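Local atomic coordinates of apical membrane antigen 1-like protein, soluble form (Toxoplasma gondii, PDB entry 3ZLE), a protein that may play a role in host cell invasion, as a member of the AMA1 family of apicomplexan surface proteins. Residues Y127-I132 with G202-A207; P219-K224 with T343-P348; Q367-C372 with T380-C385. One frame throughout, in Å; residues are numbered along the deposited sequence.

Interaction 1 (Y127-I132 with G202-A207)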
loop_
_atom_site.group_PDB
_atom_site.type_symbol
_atom_site.label_atom_id
_atom_site.label_comp_id
_atom_site.label_asym_id
_atom_site.label_seq_id
_atom_site.Cartn_x
_atom_site.Cartn_y
_atom_site.Cartn_z
ATOM N N TYR A 127 15.225 10.965 1.519
ATOM C CA TYR A 127 15.314 12.284 0.914
ATOM C C TYR A 127 14.125 13.115 1.350
ATOM O O TYR A 127 14.274 14.275 1.657
ATOM C CB TYR A 127 15.329 12.175 -0.602
ATOM C CG TYR A 127 15.405 13.462 -1.333
ATOM C CD1 TYR A 127 16.503 14.299 -1.194
ATOM C CD2 TYR A 127 14.402 13.842 -2.221
ATOM C CE1 TYR A 127 16.592 15.474 -1.902
ATOM C CE2 TYR A 127 14.532 14.986 -2.998
ATOM C CZ TYR A 127 15.601 15.813 -2.812
ATOM O OH TYR A 127 15.705 17.003 -3.534
ATOM N N ALA A 128 12.966 12.502 1.398
ATOM C CA ALA A 128 11.758 13.148 1.932
ATOM C C ALA A 128 11.952 13.444 3.426
ATOM O O ALA A 128 11.633 14.529 3.884
ATOM C CB ALA A 128 10.572 12.255 1.757
ATOM N N TYR A 129 12.458 12.461 4.161
ATOM C CA TYR A 129 12.546 12.536 5.626
ATOM C C TYR A 129 13.469 13.700 6.025
ATOM O O TYR A 129 13.147 14.445 6.929
ATOM C CB TYR A 129 13.089 11.233 6.165
ATOM C CG TYR A 129 13.074 11.094 7.653
ATOM C CD1 TYR A 129 11.977 10.572 8.290
ATOM C CD2 TYR A 129 14.230 11.333 8.421
ATOM C CE1 TYR A 129 11.962 10.383 9.660
ATOM C CE2 TYR A 129 14.236 11.090 9.784
ATOM C CZ TYR A 129 13.089 10.622 10.398
ATOM O OH TYR A 129 13.043 10.359 11.754
ATOM N N SER A 130 14.485 13.945 5.191
ATOM C CA SER A 130 15.419 15.029 5.366
ATOM C C SER A 130 14.928 16.371 4.857
ATOM O O SER A 130 15.612 17.369 5.030
ATOM C CB SER A 130 16.710 14.730 4.615
ATOM O OG SER A 130 17.192 13.461 4.958
ATOM N N THR A 131 13.895 16.369 4.030
ATOM C CA THR A 131 13.483 17.637 3.440
ATOM C C THR A 131 12.821 18.467 4.492
ATOM O O THR A 131 11.861 18.032 5.119
ATOM C CB THR A 131 12.542 17.469 2.255
ATOM O OG1 THR A 131 13.260 16.885 1.171
ATOM C CG2 THR A 131 12.021 18.815 1.820
ATOM N N ILE A 132 13.363 19.653 4.723
ATOM C CA ILE A 132 12.715 20.617 5.611
ATOM C C ILE A 132 11.455 21.196 4.976
ATOM O O ILE A 132 11.511 21.956 3.993
ATOM C CB ILE A 132 13.680 21.734 6.062
ATOM C CG1 ILE A 132 14.800 21.146 6.928
ATOM C CG2 ILE A 132 12.929 22.843 6.803
ATOM C CD1 ILE A 132 16.177 21.289 6.324
ATOM N N GLY A 202 4.764 6.400 -0.495
ATOM C CA GLY A 202 5.148 6.099 0.889
ATOM C C GLY A 202 5.171 7.332 1.767
ATOM O O GLY A 202 5.325 8.448 1.277
ATOM N N SER A 203 5.168 7.106 3.080
ATOM C CA SER A 203 5.415 8.168 4.056
ATOM C C SER A 203 6.905 8.318 4.233
ATOM O O SER A 203 7.664 7.409 3.935
ATOM C CB SER A 203 4.813 7.782 5.416
ATOM O OG SER A 203 5.827 7.242 6.229
ATOM N N ALA A 204 7.322 9.412 4.857
ATOM C CA ALA A 204 8.745 9.663 4.959
ATOM C C ALA A 204 9.306 8.729 6.016
ATOM O O ALA A 204 10.506 8.536 6.117
ATOM C CB ALA A 204 9.007 11.116 5.327
ATOM N N PHE A 205 8.413 8.072 6.758
ATOM C CA PHE A 205 8.852 7.285 7.870
ATOM C C PHE A 205 9.298 5.889 7.473
ATOM O O PHE A 205 10.011 5.211 8.231
ATOM C CB PHE A 205 7.789 7.278 8.990
ATOM C CG PHE A 205 7.592 8.638 9.635
ATOM C CD1 PHE A 205 8.485 9.097 10.600
ATOM C CD2 PHE A 205 6.665 9.531 9.117
ATOM C CE1 PHE A 205 8.420 10.399 11.078
ATOM C CE2 PHE A 205 6.519 10.805 9.666
ATOM C CZ PHE A 205 7.411 11.235 10.643
ATOM N N VAL A 206 9.082 5.557 6.197
ATOM C CA VAL A 206 9.788 4.434 5.589
ATOM C C VAL A 206 11.254 4.628 5.872
ATOM O O VAL A 206 11.938 3.691 6.078
ATOM C CB VAL A 206 9.508 4.348 4.047
ATOM C CG1 VAL A 206 10.389 3.299 3.357
ATOM C CG2 VAL A 206 8.068 4.011 3.806
ATOM N N ALA A 207 11.745 5.861 5.909
ATOM C CA ALA A 207 13.180 6.030 6.055
ATOM C C ALA A 207 13.719 5.824 7.474
ATOM O O ALA A 207 14.924 5.656 7.665
ATOM C CB ALA A 207 13.639 7.366 5.495
#
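Tyr129 reaches from helix 120-129 over the short 3-10 segment 204-207 and meets Ala204, Phe205 and Ala207 with successive parts of its side chain. The contact joins a helix to the loop that follows strand 199-202, within the AMA1 ectodomain, whose family belongs to the PAN clan. The two rings form an offset edge-to-face pair: the edge of Tyr129 is turned toward the face of Phe205, with the planes at 90° and the centroids 5.8 Å apart. CE1 of Tyr129 is the touching atom, 3.8 Å from CE1 of Phe205. Nearer the backbone, CD1 of Tyr129 lies 3.3 Å from Ala204 O, a carbonyl that accepts a backbone hydrogen bond from Ala207 N.

Small aliphatic carbons pack beside the rings. Ala128 CB stands 4.1 Å from Ala204 CB, and Tyr129 CB is 4.0 Å from Ala207 CB. Alanine suits these places because its single carbon lets the backbones come close, the CA atoms of Tyr129 and Ala204 being 4.8 Å apart.

In Tyr129, chi1 of -173° puts CG anti to the backbone N, on the carbonyl side, whereas CB of Phe205 points away from the helix although its ring lies near the tyrosine. Further out, Lys145 makes cation-pi contact with Tyr129 and also hydrogen-bonds the backbone O of Tyr129, Arg38 makes a cation-pi contact with Phe205, and the Tyr129 hydroxyl is hydrogen-bonded to Glu208. No hydrogen bond crosses between the two segments; each has its own internal bonds. After the helix, Thr131 OG1 donates to Tyr127 O, tilted 28° from the carbonyl plane. Before the 3-10 segment, Ser203 makes an ST turn, its OG accepting from Phe205 N at 2.8 Å.

Interaction 2 (P219-K224 with T343-P348)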
loop_
_atom_site.group_PDB
_atom_site.type_symbol
_atom_site.label_atom_id
_atom_site.label_comp_id
_atom_site.label_asym_id
_atom_site.label_seq_id
_atom_site.Cartn_x
_atom_site.Cartn_y
_atom_site.Cartn_z
ATOM N N PRO A 219 5.282 -6.396 3.014
ATOM C CA PRO A 219 4.647 -7.307 2.057
ATOM C C PRO A 219 4.639 -6.722 0.643
ATOM O O PRO A 219 3.609 -6.320 0.147
ATOM C CB PRO A 219 3.227 -7.426 2.598
ATOM C CG PRO A 219 2.972 -6.104 3.239
ATOM C CD PRO A 219 4.297 -5.558 3.724
ATOM N N ASN A 220 5.796 -6.663 0.033
ATOM C CA ASN A 220 5.989 -5.959 -1.225
ATOM C C ASN A 220 5.442 -6.628 -2.432
ATOM O O ASN A 220 5.142 -5.944 -3.398
ATOM C CB ASN A 220 7.452 -5.679 -1.447
ATOM C CG ASN A 220 8.108 -5.185 -0.224
ATOM O OD1 ASN A 220 7.653 -4.195 0.368
ATOM N ND2 ASN A 220 9.152 -5.870 0.213
ATOM N N ASP A 221 5.255 -7.953 -2.379
ATOM C CA ASP A 221 4.849 -8.732 -3.549
ATOM C C ASP A 221 3.694 -9.691 -3.304
ATOM O O ASP A 221 3.428 -10.100 -2.169
ATOM C CB ASP A 221 6.066 -9.494 -4.117
ATOM C CG ASP A 221 7.254 -8.590 -4.356
ATOM O OD1 ASP A 221 7.180 -7.758 -5.283
ATOM O OD2 ASP A 221 8.271 -8.713 -3.629
ATOM N N ALA A 222 2.965 -9.999 -4.375
ATOM C CA ALA A 222 1.940 -11.051 -4.382
ATOM C C ALA A 222 2.633 -12.371 -4.191
ATOM O O ALA A 222 3.813 -12.484 -4.433
ATOM C CB ALA A 222 1.191 -11.032 -5.714
ATOM N N VAL A 223 1.936 -13.356 -3.627
ATOM C CA VAL A 223 2.578 -14.609 -3.427
ATOM C C VAL A 223 1.921 -15.600 -4.401
ATOM O O VAL A 223 0.709 -15.763 -4.389
ATOM C CB VAL A 223 2.453 -15.080 -1.963
ATOM C CG1 VAL A 223 3.159 -16.407 -1.793
ATOM C CG2 VAL A 223 3.044 -14.037 -1.023
ATOM N N LYS A 224 2.713 -16.194 -5.288
ATOM C CA LYS A 224 2.146 -17.091 -6.302
ATOM C C LYS A 224 1.990 -18.513 -5.810
ATOM O O LYS A 224 2.748 -18.991 -4.928
ATOM C CB LYS A 224 2.875 -16.991 -7.677
ATOM C CG LYS A 224 4.141 -17.802 -7.847
ATOM C CD LYS A 224 4.904 -17.444 -9.157
ATOM C CE LYS A 224 6.424 -17.472 -8.926
ATOM N NZ LYS A 224 7.306 -17.295 -10.143
ATOM N N THR A 343 3.448 -7.934 -8.824
ATOM C CA THR A 343 4.556 -8.805 -9.186
ATOM C C THR A 343 4.545 -9.953 -8.191
ATOM O O THR A 343 4.165 -9.755 -7.052
ATOM C CB THR A 343 5.908 -8.080 -9.157
ATOM O OG1 THR A 343 6.094 -7.426 -7.887
ATOM C CG2 THR A 343 5.984 -7.074 -10.278
ATOM N N GLU A 344 4.861 -11.169 -8.638
ATOM C CA GLU A 344 4.684 -12.374 -7.805
ATOM C C GLU A 344 5.983 -13.067 -7.358
ATOM O O GLU A 344 6.919 -13.197 -8.164
ATOM C CB GLU A 344 3.805 -13.391 -8.551
ATOM C CG GLU A 344 2.415 -12.851 -8.937
ATOM C CD GLU A 344 1.650 -13.818 -9.821
ATOM O OE1 GLU A 344 2.196 -14.902 -10.147
ATOM O OE2 GLU A 344 0.569 -13.456 -10.263
ATOM N N VAL A 345 6.071 -13.462 -6.072
ATOM C CA VAL A 345 7.222 -14.176 -5.605
ATOM C C VAL A 345 6.768 -15.564 -5.154
ATOM O O VAL A 345 5.605 -15.768 -4.803
ATOM C CB VAL A 345 7.896 -13.476 -4.402
ATOM C CG1 VAL A 345 8.529 -12.165 -4.753
ATOM C CG2 VAL A 345 7.023 -13.483 -3.173
ATOM N N ASN A 346 7.706 -16.477 -5.072
ATOM C CA ASN A 346 7.412 -17.754 -4.472
ATOM C C ASN A 346 7.416 -17.772 -2.953
ATOM O O ASN A 346 8.062 -16.935 -2.297
ATOM C CB ASN A 346 8.354 -18.799 -5.020
ATOM C CG ASN A 346 7.934 -19.267 -6.400
ATOM O OD1 ASN A 346 6.744 -19.485 -6.653
ATOM N ND2 ASN A 346 8.872 -19.275 -7.328
ATOM N N LEU A 347 6.768 -18.796 -2.414
ATOM C CA LEU A 347 6.923 -19.171 -1.032
ATOM C C LEU A 347 8.372 -19.515 -0.852
ATOM O O LEU A 347 9.020 -19.956 -1.798
ATOM C CB LEU A 347 6.066 -20.408 -0.718
ATOM C CG LEU A 347 4.545 -20.216 -0.722
ATOM C CD1 LEU A 347 3.822 -21.528 -0.415
ATOM C CD2 LEU A 347 4.154 -19.121 0.293
ATOM N N PRO A 348 8.892 -19.329 0.369
ATOM C CA PRO A 348 10.257 -19.732 0.613
ATOM C C PRO A 348 10.369 -21.219 0.383
ATOM O O PRO A 348 9.445 -21.962 0.674
ATOM C CB PRO A 348 10.505 -19.397 2.111
ATOM C CG PRO A 348 9.246 -18.735 2.602
ATOM C CD PRO A 348 8.334 -18.475 1.426
HETATM O O HOH W 1 6.703 -14.428 -10.760
HETATM O O HOH W 2 5.150 -20.477 -4.484
#
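Lys224 crosses the Asn346 amide obliquely, CE lying 3.1 Å from Asn346 OD1, while its CB rests 3.3 Å from Glu344 OE1. Its CG, between the backbone N and the carbonyl carbon (chi1 83°), also meets Asn346 OD1. Strands 222-223 and 344-345 form a two-stranded parallel sheet: Ala222 N donates to Thr343 O, Val345 N to Ala222 O, and Lys224 N to Val345 O at 3.0 Å. At the entry to the sheet, Thr343 OG1 donates to Asp221 OD1 over 2.8 Å, reaching its anti side, 21° out of the carboxylate plane. A methyl of Val345, CG1, packs 3.6 Å from Asp221 OD2.

The branched residues suit the apolar side, where Val223 CG1 meets Leu347 CD2 at 3.6 Å and both side chains touch Phe18 and Phe327. Small Ala222 and the stem of Glu344 lie on the other face, against Val334 and Tyr336.

Lys224 NZ is 5.6 Å from Glu344 OE1 and reaches Glu344 O through a water instead; Glu344 OE2 pairs with Lys253. A second water joins Lys224 O to Asn346 OD1 and Leu347 N. Any lysine-glutamate attraction is therefore probably weak and long-range; backbone bonds, the Thr343-Asp221 bond and two waters join the strands.

Interaction 3 (Q367-C372 with T380-C385)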
loop_
_atom_site.group_PDB
_atom_site.type_symbol
_atom_site.label_atom_id
_atom_site.label_comp_id
_atom_site.label_asym_id
_atom_site.label_seq_id
_atom_site.Cartn_x
_atom_site.Cartn_y
_atom_site.Cartn_z
ATOM N N GLN A 367 -7.621 -36.791 5.677
ATOM C CA GLN A 367 -6.820 -35.872 6.492
ATOM C C GLN A 367 -5.972 -34.952 5.597
ATOM O O GLN A 367 -5.613 -35.337 4.482
ATOM C CB GLN A 367 -5.907 -36.666 7.414
ATOM C CG GLN A 367 -4.920 -37.564 6.693
ATOM C CD GLN A 367 -4.150 -38.422 7.665
ATOM O OE1 GLN A 367 -4.214 -38.196 8.869
ATOM N NE2 GLN A 367 -3.394 -39.387 7.156
ATOM N N VAL A 368 -5.630 -33.759 6.095
ATOM C CA VAL A 368 -4.768 -32.829 5.354
ATOM C C VAL A 368 -3.321 -32.978 5.810
ATOM O O VAL A 368 -3.065 -33.232 6.981
ATOM C CB VAL A 368 -5.286 -31.389 5.483
ATOM C CG1 VAL A 368 -4.426 -30.416 4.653
ATOM C CG2 VAL A 368 -6.739 -31.334 5.001
ATOM N N VAL A 369 -2.408 -33.114 4.853
ATOM C CA VAL A 369 -1.025 -33.445 5.162
ATOM C C VAL A 369 -0.186 -32.320 4.541
ATOM O O VAL A 369 -0.498 -31.862 3.433
ATOM C CB VAL A 369 -0.662 -34.852 4.571
ATOM C CG1 VAL A 369 0.807 -35.174 4.700
ATOM C CG2 VAL A 369 -1.437 -35.946 5.288
ATOM N N THR A 370 0.716 -31.738 5.338
ATOM C CA THR A 370 1.649 -30.691 4.882
ATOM C C THR A 370 3.051 -31.286 4.826
ATOM O O THR A 370 3.518 -31.854 5.800
ATOM C CB THR A 370 1.674 -29.479 5.858
ATOM O OG1 THR A 370 0.337 -29.065 6.158
ATOM C CG2 THR A 370 2.426 -28.279 5.254
ATOM N N GLU A 371 3.683 -31.244 3.657
ATOM C CA GLU A 371 5.015 -31.809 3.537
ATOM C C GLU A 371 5.940 -30.974 2.672
ATOM O O GLU A 371 5.534 -29.958 2.085
ATOM C CB GLU A 371 5.034 -33.245 2.987
ATOM C CG GLU A 371 3.806 -34.114 3.181
ATOM C CD GLU A 371 3.820 -35.300 2.221
ATOM O OE1 GLU A 371 4.649 -36.208 2.415
ATOM O OE2 GLU A 371 3.083 -35.269 1.214
ATOM N N CYS A 372 7.156 -31.509 2.504
ATOM C CA CYS A 372 8.148 -30.952 1.611
ATOM C C CYS A 372 8.531 -31.957 0.545
ATOM O O CYS A 372 9.322 -32.858 0.789
ATOM C CB CYS A 372 9.413 -30.594 2.361
ATOM S SG CYS A 372 10.358 -29.291 1.521
ATOM N N THR A 380 -1.811 -31.420 0.835
ATOM C CA THR A 380 -2.734 -32.290 0.093
ATOM C C THR A 380 -3.698 -32.994 1.024
ATOM O O THR A 380 -3.370 -33.268 2.167
ATOM C CB THR A 380 -1.989 -33.377 -0.676
ATOM O OG1 THR A 380 -1.187 -34.114 0.243
ATOM C CG2 THR A 380 -1.106 -32.776 -1.763
ATOM N N SER A 381 -4.850 -33.375 0.491
ATOM C CA SER A 381 -5.696 -34.369 1.154
ATOM C C SER A 381 -5.182 -35.789 0.965
ATOM O O SER A 381 -4.722 -36.146 -0.100
ATOM C CB SER A 381 -7.094 -34.280 0.630
ATOM O OG SER A 381 -7.646 -33.054 0.978
ATOM N N LYS A 382 -5.377 -36.615 1.986
ATOM C CA LYS A 382 -4.881 -37.978 2.001
ATOM C C LYS A 382 -5.962 -38.877 2.553
ATOM O O LYS A 382 -6.634 -38.540 3.542
ATOM C CB LYS A 382 -3.641 -38.077 2.892
ATOM C CG LYS A 382 -3.075 -39.483 3.017
ATOM C CD LYS A 382 -1.892 -39.506 3.969
ATOM C CE LYS A 382 -1.462 -40.922 4.295
ATOM N NZ LYS A 382 -0.044 -40.945 4.759
ATOM N N ALA A 383 -6.113 -40.039 1.937
ATOM C CA ALA A 383 -7.078 -41.032 2.404
ATOM C C ALA A 383 -6.568 -41.658 3.675
ATOM O O ALA A 383 -5.386 -42.004 3.793
ATOM C CB ALA A 383 -7.289 -42.095 1.353
ATOM N N CYS A 384 -7.440 -41.792 4.655
ATOM C CA CYS A 384 -6.955 -42.301 5.906
ATOM C C CYS A 384 -7.842 -43.347 6.584
ATOM O O CYS A 384 -7.783 -43.518 7.794
ATOM C CB CYS A 384 -6.569 -41.141 6.827
ATOM S SG CYS A 384 -7.905 -40.026 7.325
ATOM N N CYS A 385 -8.593 -44.098 5.781
ATOM C CA CYS A 385 -9.316 -45.286 6.264
ATOM C C CYS A 385 -8.834 -46.544 5.521
ATOM O O CYS A 385 -9.563 -47.110 4.709
ATOM C CB CYS A 385 -10.827 -45.097 6.080
ATOM S SG CYS A 385 -11.537 -43.859 7.186
HETATM O O HOH W 3 1.135 -33.179 0.893
#
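Gln367 and Lys382 lie side by side, pointing the same way from one face of a beta hairpin made by strands 366-373 and 376-383. The hairpin belongs to a small three-stranded antiparallel sheet, with strand 366-373 in the middle and strand 358-359 along its other edge.

Backbone hydrogen bonds come first. Gln367 and Lys382 are a hydrogen-bonded pair, Gln367 N donating to Lys382 O and Lys382 N to Gln367 O. The second such pair is Val369 with Thr380, where Thr380 N reaches Val369 O at 2.9 Å. Between them, Val368 and Ser381 form a non-hydrogen-bonded pair, whose CA-H groups instead approach the carbonyls of Thr380 and Gln367 respectively.

Apolar packing uses the face that carries Gln367, Val369, Thr380 and Lys382. In the lysine, CG is anti to the backbone N (chi1 178°) and the extended chain beyond it brings CD 3.8 Å from Val369 CG2. Beta-branched Val369 and Thr380 are well suited to extended backbone. CB and CG of Gln367 also lie against Cys384 SG, which is 3.9 Å from Gln367 CG.

Covalent links tie the hairpin to the chain just before it. Cys384 is joined to Cys362 and Cys385 to Cys365, while Cys372, at the far end of its segment, is joined to Cys350. In so small a sheet these disulfides probably contribute much of the stability, as is common in small disulfide-rich domains.

Water supplies the last link. One molecule donates to Val369 O and to Glu371 OE2 and accepts from Thr380 OG1, at 2.6 Å from that hydroxyl oxygen.

In the fold
From the N terminus, the three contacts follow one another in series, and none nests within or crosses another. Interaction 1 closes a loop of 69 residues between helix 120-129 and the chain after strand 199-202, including strands 148-151 and 156-159. Interaction 2 opens soon afterwards and closes a longer loop, 118 residues that include the four-stranded antiparallel sheet, by bringing strand 344-345 back to strand 222-223. Interaction 3 is local, with seven residues between its segments, and shapes the C-terminal hairpin. Interactions 1 and 3 lie on opposite sides of the chain's centre, 49 Å apart between centres; the centre of interaction 2 is about 26 and 25 Å from theirs.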